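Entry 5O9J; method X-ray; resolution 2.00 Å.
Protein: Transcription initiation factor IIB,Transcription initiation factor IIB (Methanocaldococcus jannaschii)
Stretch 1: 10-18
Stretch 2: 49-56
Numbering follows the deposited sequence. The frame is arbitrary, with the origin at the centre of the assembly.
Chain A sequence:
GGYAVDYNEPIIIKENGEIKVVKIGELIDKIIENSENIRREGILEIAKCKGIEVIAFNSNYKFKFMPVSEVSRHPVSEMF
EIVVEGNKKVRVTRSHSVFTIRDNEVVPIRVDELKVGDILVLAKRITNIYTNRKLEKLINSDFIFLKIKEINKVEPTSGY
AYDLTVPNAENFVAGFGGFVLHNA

Stretch 1, residues 10-18: PIIIKENGE
Stretch 2 (49-56) CKGIEVIA

Residues 10-15 form a β-strand that runs antiparallel to a second strand containing residues 52-56, their N-to-C directions 149° apart and their axes approaching to 4.5 Å. The register places Ile13 opposite Val54 (CA to CA 4.5 Å), Lys14 opposite Glu53 (CA to CA 4.9 Å) and Glu15 opposite Ile52 (CA to CA 4.7 Å). The backbone is extended throughout this region, with phi/psi of -113/120 at Lys14 and -130/145 at Glu53.

Lys14 and Glu53 make the hydrogen-bonded pair. Lys14 N donates to Glu53 O at 2.8 Å, and Glu53 N donates to Lys14 O, also at 2.8 Å, so each residue satisfies both its backbone donor and its carbonyl on the other. The carbonyls also receive CA-H...O contacts from the flanking non-hydrogen-bonded pairs: Ile13 CA lies 3.1 Å from Glu53 O, and Ile52 CA lies 3.2 Å from Lys14 O. Toward the start of the first strand the ladder loosens, and Ile55 N reaches Ile12 O in a weak hydrogen bond of 3.3 Å.

At the other end the first strand enters a type I' turn from Glu15 to Glu18, closed by Glu18 N to Glu15 O (2.8 Å) and Glu15 N to Glu18 O (2.6 Å). Glu15 therefore spends its backbone polar groups on its own hairpin, while Asn16 N turns to the second stretch and donates to Gly51 O at 2.7 Å. Asn16 (phi/psi 44/30) and Gly17 (103/2) occupy the left-handed positions of the turn; asparagine tolerates the first, and at the second a CB would jam against the preceding carbonyl. Gly51 O is heavily used: besides Asn16 N, it accepts from water 2 at 2.6 Å, and that water accepts from Gly17 N at 3.0 Å, tying the turn to the neighbouring segment. Gly51 itself has positive phi (76/24), which favours glycine, and an ideal CB there would lie 2.9 Å from Asn16 OD1, a clash.

The side chains of Lys14 and Glu53 share one face of the sheet. Lys14 has chi1 of -95°, between wells, followed by a t, t, t chain; Glu53 is m, t. Their charges are complementary, but Lys14 NZ and Glu53 OE1 stand 4.4 Å apart, beyond a salt bridge. Water 1 spans the gap, accepting from Lys14 NZ at 2.9 Å and donating to Glu53 OE1 at 2.8 Å. Long, flexible polar chains suit this partly exposed position.

The other face carries Ile13, Val54, Glu15 and Ile52. Branched side chains suit extended backbone, and here they pack apolar surface: Val54 (p) places CG2 4.4 Å from Ile13 CG2 and 4.2 Å from Ile11 CB, with Ile11 and Ile13 both p, t. Glu15 (t, t) contributes its aliphatic portion, CG lying 4.3 Å from CG1 of Ile52 (m, t). Ile12 (m, t) and Ile55 (m, m) pack separately, Ile12 CG2 lying 3.9 Å from Ile55 CG1.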

ATOM      1  N   PRO A  10      -5.843  -6.105  -3.718  1.00 39.38           N
ATOM      2  CA  PRO A  10      -5.229  -7.288  -4.319  1.00 36.63           C
ATOM      3  C   PRO A  10      -3.717  -7.199  -4.355  1.00 35.89           C
ATOM      4  O   PRO A  10      -3.164  -6.129  -4.620  1.00 35.47           O
ATOM      5  CB  PRO A  10      -5.812  -7.303  -5.737  1.00 41.21           C
ATOM      6  CG  PRO A  10      -6.254  -5.929  -5.975  1.00 39.81           C
ATOM      7  CD  PRO A  10      -6.697  -5.385  -4.673  1.00 40.82           C
ATOM      8  N   ILE A  11      -3.062  -8.318  -4.062  1.00 32.12           N
ATOM      9  CA  ILE A  11      -1.626  -8.449  -4.227  1.00 33.74           C
ATOM     10  C   ILE A  11      -1.336  -9.662  -5.071  1.00 31.51           C
ATOM     11  O   ILE A  11      -2.101 -10.623  -5.080  1.00 30.55           O
ATOM     12  CB  ILE A  11      -0.863  -8.624  -2.897  1.00 28.94           C
ATOM     13  CG1 ILE A  11      -1.571  -9.643  -2.007  1.00 33.45           C
ATOM     14  CG2 ILE A  11      -0.721  -7.320  -2.181  1.00 35.59           C
ATOM     15  CD1 ILE A  11      -0.922  -9.794  -0.650  1.00 35.45           C
ATOM     16  N   ILE A  12      -0.199  -9.619  -5.747  1.00 30.56           N
ATOM     17  CA  ILE A  12       0.232 -10.706  -6.596  1.00 32.82           C
ATOM     18  C   ILE A  12       1.305 -11.441  -5.831  1.00 30.34           C
ATOM     19  O   ILE A  12       2.323 -10.854  -5.478  1.00 34.75           O
ATOM     20  CB  ILE A  12       0.763 -10.181  -7.967  1.00 27.63           C
ATOM     21  CG1 ILE A  12      -0.361  -9.480  -8.736  1.00 32.86           C
ATOM     22  CG2 ILE A  12       1.335 -11.315  -8.787  1.00 30.76           C
ATOM     23  CD1 ILE A  12       0.119  -8.488  -9.803  1.00 27.99           C
ATOM     24  N   ILE A  13       1.083 -12.720  -5.547  1.00 34.36           N
ATOM     25  CA  ILE A  13       2.009 -13.441  -4.686  1.00 33.86           C
ATOM     26  C   ILE A  13       2.494 -14.761  -5.247  1.00 40.17           C
ATOM     27  O   ILE A  13       1.919 -15.307  -6.187  1.00 35.83           O
ATOM     28  CB  ILE A  13       1.379 -13.749  -3.304  1.00 31.84           C
ATOM     29  CG1 ILE A  13       0.153 -14.656  -3.463  1.00 35.69           C
ATOM     30  CG2 ILE A  13       1.005 -12.471  -2.589  1.00 30.58           C
ATOM     31  CD1 ILE A  13      -0.442 -15.120  -2.133  1.00 35.01           C
ATOM     32  N   LYS A  14       3.573 -15.252  -4.643  1.00 40.00           N
ATOM     33  CA  LYS A  14       3.972 -16.651  -4.734  1.00 46.66           C
ATOM     34  C   LYS A  14       3.818 -17.290  -3.362  1.00 47.57           C
ATOM     35  O   LYS A  14       4.445 -16.838  -2.402  1.00 46.56           O
ATOM     36  CB  LYS A  14       5.418 -16.796  -5.203  1.00 47.36           C
ATOM     37  CG  LYS A  14       5.601 -17.004  -6.681  1.00 44.67           C
ATOM     38  CD  LYS A  14       6.974 -17.591  -6.920  1.00 47.44           C
ATOM     39  CE  LYS A  14       7.430 -17.405  -8.345  1.00 50.69           C
ATOM     40  NZ  LYS A  14       8.783 -18.001  -8.535  1.00 57.18           N
ATOM     41  N   GLU A  15       2.983 -18.321  -3.258  1.00 51.95           N
ATOM     42  CA  GLU A  15       2.800 -19.025  -1.986  1.00 51.40           C
ATOM     43  C   GLU A  15       3.327 -20.454  -2.097  1.00 59.96           C
ATOM     44  O   GLU A  15       2.955 -21.191  -3.020  1.00 60.20           O
ATOM     45  CB  GLU A  15       1.328 -19.032  -1.566  1.00 55.79           C
ATOM     46  CG  GLU A  15       1.077 -19.603  -0.168  1.00 51.63           C
ATOM     47  CD  GLU A  15      -0.380 -19.487   0.265  1.00 59.84           C
ATOM     48  OE1 GLU A  15      -1.247 -19.271  -0.610  1.00 59.10           O
ATOM     49  OE2 GLU A  15      -0.659 -19.609   1.480  1.00 58.40           O
ATOM     50  N   ASN A  16       4.203 -20.830  -1.163  1.00 59.93           N
ATOM     51  CA  ASN A  16       4.880 -22.132  -1.173  1.00 58.51           C
ATOM     52  C   ASN A  16       5.395 -22.534  -2.548  1.00 60.93           C
ATOM     53  O   ASN A  16       5.452 -23.718  -2.872  1.00 65.39           O
ATOM     54  CB  ASN A  16       3.950 -23.225  -0.643  1.00 55.99           C
ATOM     55  CG  ASN A  16       3.664 -23.071   0.827  1.00 59.36           C
ATOM     56  OD1 ASN A  16       4.470 -22.502   1.564  1.00 55.50           O
ATOM     57  ND2 ASN A  16       2.512 -23.571   1.268  1.00 57.99           N
ATOM     58  N   GLY A  17       5.749 -21.541  -3.358  1.00 62.35           N
ATOM     59  CA  GLY A  17       6.267 -21.793  -4.688  1.00 61.20           C
ATOM     60  C   GLY A  17       5.314 -21.570  -5.852  1.00 59.34           C
ATOM     61  O   GLY A  17       5.700 -21.802  -6.999  1.00 60.31           O
ATOM     62  N   GLU A  18       4.083 -21.128  -5.594  1.00 57.17           N
ATOM     63  CA  GLU A  18       3.201 -20.837  -6.722  1.00 57.57           C
ATOM     64  C   GLU A  18       2.412 -19.534  -6.638  1.00 52.41           C
ATOM     65  O   GLU A  18       2.053 -19.045  -5.557  1.00 47.71           O
ATOM     66  CB  GLU A  18       2.229 -21.998  -6.954  1.00 59.12           C
ATOM     67  CG  GLU A  18       2.761 -23.048  -7.947  1.00 64.34           C
ATOM     68  CD  GLU A  18       3.383 -22.454  -9.216  1.00 66.89           C
ATOM     69  OE1 GLU A  18       3.017 -21.327  -9.628  1.00 60.26           O
ATOM     70  OE2 GLU A  18       4.280 -23.114  -9.790  1.00 69.83           O
ATOM     71  N   CYS A  49       6.378 -15.537   8.521  1.00 53.48           N
ATOM     72  CA  CYS A  49       5.891 -16.514   7.551  1.00 56.67           C
ATOM     73  C   CYS A  49       6.987 -17.073   6.639  1.00 58.00           C
ATOM     74  O   CYS A  49       8.071 -16.499   6.511  1.00 56.78           O
ATOM     75  CB  CYS A  49       4.770 -15.903   6.705  1.00 55.25           C
ATOM     76  SG  CYS A  49       5.234 -14.435   5.765  1.00 46.94           S
ATOM     77  N   LYS A  50       6.683 -18.203   6.008  1.00 56.36           N
ATOM     78  CA  LYS A  50       7.631 -18.930   5.174  1.00 60.48           C
ATOM     79  C   LYS A  50       7.048 -19.213   3.792  1.00 53.87           C
ATOM     80  O   LYS A  50       5.883 -19.587   3.667  1.00 56.31           O
ATOM     81  CB  LYS A  50       8.020 -20.253   5.838  1.00 63.58           C
ATOM     82  CG  LYS A  50       8.708 -20.130   7.189  1.00 69.19           C
ATOM     83  CD  LYS A  50      10.023 -19.367   7.104  1.00 70.20           C
ATOM     84  CE  LYS A  50      11.156 -20.177   7.735  1.00 73.30           C
ATOM     85  NZ  LYS A  50      12.423 -19.408   7.889  1.00 72.44           N
ATOM     86  N   GLY A  51       7.858 -19.039   2.758  1.00 52.14           N
ATOM     87  CA  GLY A  51       7.471 -19.438   1.415  1.00 54.77           C
ATOM     88  C   GLY A  51       6.487 -18.500   0.747  1.00 51.57           C
ATOM     89  O   GLY A  51       5.759 -18.901  -0.158  1.00 51.00           O
ATOM     90  N   ILE A  52       6.459 -17.250   1.191  1.00 49.00           N
ATOM     91  CA  ILE A  52       5.608 -16.259   0.554  1.00 42.87           C
ATOM     92  C   ILE A  52       6.419 -15.125  -0.051  1.00 40.46           C
ATOM     93  O   ILE A  52       7.327 -14.574   0.579  1.00 35.51           O
ATOM     94  CB  ILE A  52       4.581 -15.696   1.533  1.00 46.05           C
ATOM     95  CG1 ILE A  52       3.557 -16.789   1.860  1.00 47.67           C
ATOM     96  CG2 ILE A  52       3.898 -14.466   0.946  1.00 39.88           C
ATOM     97  CD1 ILE A  52       2.284 -16.288   2.416  1.00 45.69           C
ATOM     98  N   GLU A  53       6.087 -14.798  -1.295  1.00 37.29           N
ATOM     99  CA  GLU A  53       6.754 -13.731  -2.017  1.00 37.11           C
ATOM    100  C   GLU A  53       5.726 -12.786  -2.620  1.00 34.21           C
ATOM    101  O   GLU A  53       4.658 -13.217  -3.044  1.00 36.14           O
ATOM    102  CB  GLU A  53       7.659 -14.307  -3.112  1.00 37.77           C
ATOM    103  CG  GLU A  53       8.616 -15.386  -2.627  1.00 36.60           C
ATOM    104  CD  GLU A  53       9.697 -15.721  -3.641  1.00 47.23           C
ATOM    105  OE1 GLU A  53       9.446 -15.595  -4.861  1.00 45.85           O
ATOM    106  OE2 GLU A  53      10.810 -16.103  -3.217  1.00 57.11           O
ATOM    107  N   VAL A  54       6.049 -11.497  -2.653  1.00 30.58           N
ATOM    108  CA  VAL A  54       5.158 -10.513  -3.251  1.00 30.19           C
ATOM    109  C   VAL A  54       5.907  -9.714  -4.321  1.00 31.37           C
ATOM    110  O   VAL A  54       7.143  -9.646  -4.305  1.00 31.05           O
ATOM    111  CB  VAL A  54       4.582  -9.570  -2.178  1.00 29.65           C
ATOM    112  CG1 VAL A  54       5.659  -8.625  -1.649  1.00 26.30           C
ATOM    113  CG2 VAL A  54       3.372  -8.802  -2.702  1.00 29.50           C
ATOM    114  N   ILE A  55       5.171  -9.131  -5.262  1.00 27.72           N
ATOM    115  CA  ILE A  55       5.792  -8.269  -6.262  1.00 29.59           C
ATOM    116  C   ILE A  55       6.238  -6.981  -5.600  1.00 28.70           C
ATOM    117  O   ILE A  55       5.453  -6.302  -4.953  1.00 30.50           O
ATOM    118  CB  ILE A  55       4.847  -7.929  -7.434  1.00 26.65           C
ATOM    119  CG1 ILE A  55       4.527  -9.185  -8.236  1.00 30.04           C
ATOM    120  CG2 ILE A  55       5.485  -6.873  -8.342  1.00 27.44           C
ATOM    121  CD1 ILE A  55       5.765  -9.884  -8.808  1.00 34.73           C
ATOM    122  N   ALA A  56       7.511  -6.661  -5.751  1.00 27.26           N
ATOM    123  CA  ALA A  56       8.046  -5.450  -5.180  1.00 28.32           C
ATOM    124  C   ALA A  56       9.131  -4.902  -6.080  1.00 35.85           C
ATOM    125  O   ALA A  56       9.643  -5.601  -6.948  1.00 32.53           O
ATOM    126  CB  ALA A  56       8.587  -5.711  -3.787  1.00 31.64           C
TER
HETATM  127  O   HOH W   1      10.583 -16.110  -7.314  1.00 53.79           O
HETATM  128  O   HOH W   2       6.961 -18.943  -2.444  1.00 52.32           O